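PDB 3T5C: PROBABLE CHAIN-FATTY-ACID-CoA LIGASE FADD13 from Mycobacterium tuberculosis, which belongs to the ANL superfamily of AMP-binding enzymes and is represented here by its large N-terminal domain. Local coordinates for residues 78-83 and 159-164; 175-180 and 358-363. All coordinates share one frame; numbering follows the deposited sequence.

Contacts 1 and 2 are joined through one antiparallel sheet, and their centres lie about 9 Å apart. Strand 158-164, half of contact 1, pairs with strand 172-177, half of contact 2. The probable hydrogen bonds Leu159 N to His176 O and Phe160 O to His176 N, both 2.7 Å, place two residues opposite one: a classic beta bulge. Met162 CE also packs 3.5 Å from His176 CD2. The segment between these two strands includes the unmodelled residues 166-169, within a glycine-rich sequence that matches the phosphate-binding loop of the superfamily. Contact 1 reaches outward from this sheet to a parallel one; contact 2 adds the short strand 361-362.

Contact 1: 78-83 and 159-164; sequences GAVAVP and LFIMYT
Val80 and Ile161 meet obliquely, branch against branch, with Val80 CG1 3.6 Å from Ile161 CG1. The valine methyl stands anti to its own backbone N (chi1 -179°), which brings it against CG1 of the isoleucine, an atom that swings back beside the isoleucine's backbone N. Val82 approaches the same isoleucine differently: the two side chains run side by side and point the same way, CG2 of Val82 lying 4.1 Å from CB of Ile161. The other Val82 methyl, CG1, comes to the edge of the Tyr163 ring, near the ring plane; the hydroxyl of that tyrosine bonds Asp99 on helix 90-100.

Between the backbones, Ala81 brackets Phe160: Ala81 N donates to Leu159 O (3.0 Å), and Ile161 N donates to Ala81 O (3.2 Å). The segments run in the same general direction, 27° apart, and form a single bridge. Strand 80-83 is an outermost strand of a four-stranded parallel sheet and strand 158-164 one of a three-stranded antiparallel sheet, so the bridge joins two sheet edges within the N-terminal domain of this ANL-family protein.

Ala81, Pro83 and Phe160 occupy the other face. Ala81 CB sits 3.8 Å from Phe160 CD2, while Pro83 crosses the phenylalanine at about a right angle, its CG 4.1 Å from CD2. Leu159 CD2 lies over one ring face, toward the rim, and Leu212 of helix 209-221 touches both Pro83 and Phe160. Farther along, a water donates to Pro83 O (2.7 Å) and accepts from Tyr163 N (2.6 Å), linking the strands where direct bonding has ended.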
loop_
_atom_site.group_PDB
_atom_site.type_symbol
_atom_site.label_atom_id
_atom_site.label_comp_id
_atom_site.label_asym_id
_atom_site.label_seq_id
_atom_site.Cartn_x
_atom_site.Cartn_y
_atom_site.Cartn_z
ATOM N N GLY A 78 -6.022 -15.957 7.153
ATOM C CA GLY A 78 -5.360 -15.593 8.386
ATOM C C GLY A 78 -3.867 -15.726 8.152
ATOM O O GLY A 78 -3.072 -15.693 9.087
ATOM N N ALA A 79 -3.492 -15.883 6.885
ATOM C CA ALA A 79 -2.094 -16.003 6.501
ATOM C C ALA A 79 -1.480 -14.609 6.447
ATOM O O ALA A 79 -2.185 -13.600 6.555
ATOM C CB ALA A 79 -1.973 -16.694 5.150
ATOM N N VAL A 80 -0.164 -14.563 6.273
ATOM C CA VAL A 80 0.576 -13.309 6.251
ATOM C C VAL A 80 1.326 -13.108 4.938
ATOM O O VAL A 80 2.235 -13.871 4.596
ATOM C CB VAL A 80 1.582 -13.272 7.413
ATOM C CG1 VAL A 80 2.346 -11.955 7.413
ATOM C CG2 VAL A 80 0.857 -13.480 8.727
ATOM N N ALA A 81 0.937 -12.082 4.192
ATOM C CA ALA A 81 1.591 -11.804 2.925
ATOM C C ALA A 81 2.868 -11.018 3.179
ATOM O O ALA A 81 2.909 -10.171 4.062
ATOM C CB ALA A 81 0.662 -11.009 2.016
ATOM N N VAL A 82 3.900 -11.314 2.397
ATOM C CA VAL A 82 5.188 -10.638 2.491
ATOM C C VAL A 82 5.476 -10.065 1.099
ATOM O O VAL A 82 6.118 -10.711 0.273
ATOM C CB VAL A 82 6.306 -11.640 2.908
ATOM C CG1 VAL A 82 7.675 -10.953 2.913
ATOM C CG2 VAL A 82 5.995 -12.196 4.294
ATOM N N PRO A 83 4.978 -8.845 0.816
ATOM C CA PRO A 83 5.195 -8.213 -0.492
ATOM C C PRO A 83 6.664 -7.843 -0.644
ATOM O O PRO A 83 7.219 -7.141 0.198
ATOM C CB PRO A 83 4.305 -6.968 -0.438
ATOM C CG PRO A 83 3.303 -7.278 0.630
ATOM C CD PRO A 83 4.130 -7.995 1.665
ATOM N N LEU A 159 -1.100 -9.695 9.401
ATOM C CA LEU A 159 -1.632 -9.702 8.049
ATOM C C LEU A 159 -0.520 -9.473 7.036
ATOM O O LEU A 159 -0.482 -10.130 6.001
ATOM C CB LEU A 159 -2.683 -8.595 7.891
ATOM C CG LEU A 159 -3.783 -8.728 6.824
ATOM C CD1 LEU A 159 -4.337 -7.351 6.525
ATOM C CD2 LEU A 159 -3.267 -9.360 5.554
ATOM N N PHE A 160 0.370 -8.524 7.340
ATOM C CA PHE A 160 1.477 -8.172 6.445
ATOM C C PHE A 160 2.802 -7.965 7.169
ATOM O O PHE A 160 2.836 -7.495 8.303
ATOM C CB PHE A 160 1.222 -6.839 5.716
ATOM C CG PHE A 160 0.138 -6.871 4.675
ATOM C CD1 PHE A 160 -1.068 -6.199 4.891
ATOM C CD2 PHE A 160 0.339 -7.508 3.448
ATOM C CE1 PHE A 160 -2.065 -6.157 3.891
ATOM C CE2 PHE A 160 -0.650 -7.470 2.443
ATOM C CZ PHE A 160 -1.850 -6.792 2.669
ATOM N N ILE A 161 3.890 -8.298 6.481
ATOM C CA ILE A 161 5.233 -8.044 6.987
ATOM C C ILE A 161 5.863 -7.294 5.814
ATOM O O ILE A 161 6.109 -7.867 4.755
ATOM C CB ILE A 161 6.054 -9.329 7.264
ATOM C CG1 ILE A 161 5.349 -10.194 8.317
ATOM C CG2 ILE A 161 7.457 -8.933 7.750
ATOM C CD1 ILE A 161 6.110 -11.448 8.685
ATOM N N MET A 162 6.086 -6.000 5.997
ATOM C CA MET A 162 6.650 -5.165 4.947
ATOM C C MET A 162 8.044 -4.721 5.377
ATOM O O MET A 162 8.197 -4.036 6.386
ATOM C CB MET A 162 5.738 -3.952 4.729
ATOM C CG MET A 162 4.251 -4.313 4.495
ATOM S SD MET A 162 3.096 -2.890 4.676
ATOM C CE MET A 162 1.619 -3.643 5.435
ATOM N N TYR A 163 9.058 -5.130 4.623
ATOM C CA TYR A 163 10.430 -4.772 4.958
ATOM C C TYR A 163 10.794 -3.366 4.525
ATOM O O TYR A 163 10.410 -2.912 3.448
ATOM C CB TYR A 163 11.413 -5.784 4.357
ATOM C CG TYR A 163 11.427 -7.086 5.121
ATOM C CD1 TYR A 163 10.429 -8.043 4.923
ATOM C CD2 TYR A 163 12.378 -7.318 6.118
ATOM C CE1 TYR A 163 10.370 -9.194 5.696
ATOM C CE2 TYR A 163 12.329 -8.470 6.906
ATOM C CZ TYR A 163 11.320 -9.400 6.688
ATOM O OH TYR A 163 11.239 -10.524 7.467
ATOM N N THR A 164 11.534 -2.683 5.391
ATOM C CA THR A 164 11.974 -1.318 5.140
ATOM C C THR A 164 13.409 -1.148 5.636
ATOM O O THR A 164 13.800 -1.748 6.643
ATOM C CB THR A 164 11.079 -0.306 5.880
ATOM O OG1 THR A 164 11.440 1.026 5.490
ATOM C CG2 THR A 164 11.248 -0.452 7.396
HETATM O O HOH W 1 8.414 -6.697 2.586
#

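Contact 2: 175-180 and 358-363; sequences VHTHES and LLKEYW
Ser180 OG is gripped by two groups, His176 ND1 at 2.7 Å and Thr177 N at 2.8 Å, while Ser180 CB rests against Leu358 O across the contact. The hydroxyl lies between its own backbone N and carbonyl carbon (chi1 71°), turned back toward the preceding strand. Ser180 OG holds ND1 and Thr304 O holds NE2, so both nitrogens of the His176 ring are bonded and its rotation is fixed. Leu359 then packs over one face of this ring, its CB offset toward the rim and 4.2 Å from His176 CE1.

Val175 provides the backbone link. Its N donates to Glu361 O and its O accepts from Lys360 N, each at 3.0 Å. Val175 CG1 comes to the edge of the Trp363 ring, near its plane, 3.8 Å from Trp363 CE3. The other methyl, CG2, is pressed against Glu361 and Lys360, with a spacing to Glu361 so short that its exact position is doubtful. Lys360 crosses Thr177 at about a right angle, CE lying 3.8 Å from Thr177 CG2. A bend at chi3 (62°) turns the lysine chain so that its NZ bonds Asp156 O, just before strand 158-164.

The Tyr362 side chain, directed away from 175-180, touches Ala368 and Ala372 of helix 366-372, and its hydroxyl bonds Glu305. At the end of strand 172-177, Ser180 N donates to Thr177 OG1 (2.9 Å), the reciprocal of the Thr177 N bond; together these make a capping box at the N-terminus of helix 178-191, marking a direct strand-to-helix junction.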
loop_
_atom_site.group_PDB
_atom_site.type_symbol
_atom_site.label_atom_id
_atom_site.label_comp_id
_atom_site.label_asym_id
_atom_site.label_seq_id
_atom_site.Cartn_x
_atom_site.Cartn_y
_atom_site.Cartn_z
ATOM N N VAL A 175 5.522 -5.515 10.835
ATOM C CA VAL A 175 4.336 -6.360 10.879
ATOM C C VAL A 175 3.066 -5.569 11.144
ATOM O O VAL A 175 2.959 -4.844 12.127
ATOM C CB VAL A 175 4.443 -7.520 11.935
ATOM C CG1 VAL A 175 5.837 -8.133 11.920
ATOM C CG2 VAL A 175 4.089 -7.026 13.311
ATOM N N HIS A 176 2.114 -5.717 10.230
ATOM C CA HIS A 176 0.820 -5.059 10.330
ATOM C C HIS A 176 -0.294 -6.090 10.498
ATOM O O HIS A 176 -0.198 -7.229 10.038
ATOM C CB HIS A 176 0.565 -4.191 9.097
ATOM C CG HIS A 176 1.102 -2.801 9.232
ATOM N ND1 HIS A 176 0.612 -1.902 10.157
ATOM C CD2 HIS A 176 2.105 -2.165 8.581
ATOM C CE1 HIS A 176 1.293 -0.773 10.072
ATOM N NE2 HIS A 176 2.204 -0.906 9.124
ATOM N N THR A 177 -1.353 -5.667 11.168
ATOM C CA THR A 177 -2.478 -6.532 11.452
ATOM C C THR A 177 -3.732 -6.131 10.666
ATOM O O THR A 177 -3.747 -5.122 9.963
ATOM C CB THR A 177 -2.788 -6.467 12.944
ATOM O OG1 THR A 177 -3.234 -5.141 13.272
ATOM C CG2 THR A 177 -1.523 -6.792 13.765
ATOM N N HIS A 178 -4.781 -6.934 10.788
ATOM C CA HIS A 178 -6.030 -6.629 10.110
ATOM C C HIS A 178 -6.512 -5.297 10.676
ATOM O O HIS A 178 -6.955 -4.414 9.934
ATOM C CB HIS A 178 -7.057 -7.742 10.368
ATOM C CG HIS A 178 -6.765 -9.008 9.626
ATOM N ND1 HIS A 178 -7.384 -9.333 8.436
ATOM C CD2 HIS A 178 -5.873 -9.999 9.866
ATOM C CE1 HIS A 178 -6.883 -10.465 7.976
ATOM N NE2 HIS A 178 -5.963 -10.890 8.824
ATOM N N GLU A 179 -6.385 -5.138 11.990
ATOM C CA GLU A 179 -6.818 -3.903 12.636
ATOM C C GLU A 179 -5.955 -2.675 12.301
ATOM O O GLU A 179 -6.487 -1.571 12.159
ATOM C CB GLU A 179 -6.883 -4.085 14.151
ATOM C CG GLU A 179 -7.302 -2.830 14.895
ATOM C CD GLU A 179 -8.727 -2.373 14.558
ATOM O OE1 GLU A 179 -9.064 -1.206 14.867
ATOM O OE2 GLU A 179 -9.513 -3.174 14.000
ATOM N N SER A 180 -4.641 -2.841 12.171
ATOM C CA SER A 180 -3.816 -1.678 11.847
ATOM C C SER A 180 -4.058 -1.268 10.385
ATOM O O SER A 180 -4.131 -0.081 10.068
ATOM C CB SER A 180 -2.321 -1.944 12.111
ATOM O OG SER A 180 -1.751 -2.853 11.190
ATOM N N LEU A 358 -0.516 2.106 13.509
ATOM C CA LEU A 358 0.860 1.693 13.777
ATOM C C LEU A 358 1.100 0.185 13.766
ATOM O O LEU A 358 0.210 -0.619 14.074
ATOM C CB LEU A 358 1.325 2.264 15.122
ATOM C CG LEU A 358 1.562 3.779 15.175
ATOM C CD1 LEU A 358 1.801 4.198 16.612
ATOM C CD2 LEU A 358 2.750 4.146 14.287
ATOM N N LEU A 359 2.322 -0.180 13.400
ATOM C CA LEU A 359 2.735 -1.572 13.357
ATOM C C LEU A 359 2.580 -2.212 14.727
ATOM O O LEU A 359 2.537 -1.524 15.745
ATOM C CB LEU A 359 4.204 -1.687 12.930
ATOM C CG LEU A 359 5.302 -0.765 13.507
ATOM C CD1 LEU A 359 4.834 0.009 14.721
ATOM C CD2 LEU A 359 6.531 -1.607 13.829
ATOM N N LYS A 360 2.482 -3.532 14.753
ATOM C CA LYS A 360 2.391 -4.218 16.028
ATOM C C LYS A 360 3.813 -4.384 16.576
ATOM O O LYS A 360 4.046 -4.214 17.765
ATOM C CB LYS A 360 1.731 -5.593 15.872
ATOM C CG LYS A 360 1.879 -6.464 17.118
ATOM C CD LYS A 360 0.834 -7.569 17.188
ATOM C CE LYS A 360 0.956 -8.526 16.032
ATOM N NZ LYS A 360 -0.019 -9.642 16.144
ATOM N N GLU A 361 4.758 -4.678 15.687
ATOM C CA GLU A 361 6.148 -4.906 16.077
ATOM C C GLU A 361 6.997 -5.120 14.827
ATOM O O GLU A 361 6.467 -5.270 13.723
ATOM C CB GLU A 361 6.213 -6.191 16.903
ATOM C CG GLU A 361 5.657 -7.375 16.087
ATOM C CD GLU A 361 5.585 -8.685 16.844
ATOM O OE1 GLU A 361 5.135 -8.680 18.012
ATOM O OE2 GLU A 361 5.960 -9.727 16.253
ATOM N N TYR A 362 8.317 -5.133 14.998
ATOM C CA TYR A 362 9.196 -5.443 13.877
ATOM C C TYR A 362 9.302 -6.964 14.000
ATOM O O TYR A 362 9.290 -7.495 15.106
ATOM C CB TYR A 362 10.581 -4.810 14.048
ATOM C CG TYR A 362 10.610 -3.314 13.841
ATOM C CD1 TYR A 362 10.427 -2.763 12.576
ATOM C CD2 TYR A 362 10.804 -2.449 14.918
ATOM C CE1 TYR A 362 10.434 -1.376 12.390
ATOM C CE2 TYR A 362 10.818 -1.072 14.745
ATOM C CZ TYR A 362 10.631 -0.542 13.482
ATOM O OH TYR A 362 10.641 0.820 13.318
ATOM N N TRP A 363 9.399 -7.665 12.883
ATOM C CA TRP A 363 9.470 -9.117 12.927
ATOM C C TRP A 363 10.775 -9.663 13.505
ATOM O O TRP A 363 11.858 -9.418 12.966
ATOM C CB TRP A 363 9.241 -9.683 11.525
ATOM C CG TRP A 363 9.204 -11.184 11.462
ATOM C CD1 TRP A 363 10.216 -12.021 11.069
ATOM C CD2 TRP A 363 8.100 -12.027 11.812
ATOM N NE1 TRP A 363 9.806 -13.331 11.156
ATOM C CE2 TRP A 363 8.514 -13.363 11.610
ATOM C CE3 TRP A 363 6.801 -11.782 12.279
ATOM C CZ2 TRP A 363 7.670 -14.453 11.856
ATOM C CZ3 TRP A 363 5.966 -12.864 12.522
ATOM C CH2 TRP A 363 6.404 -14.184 12.310
#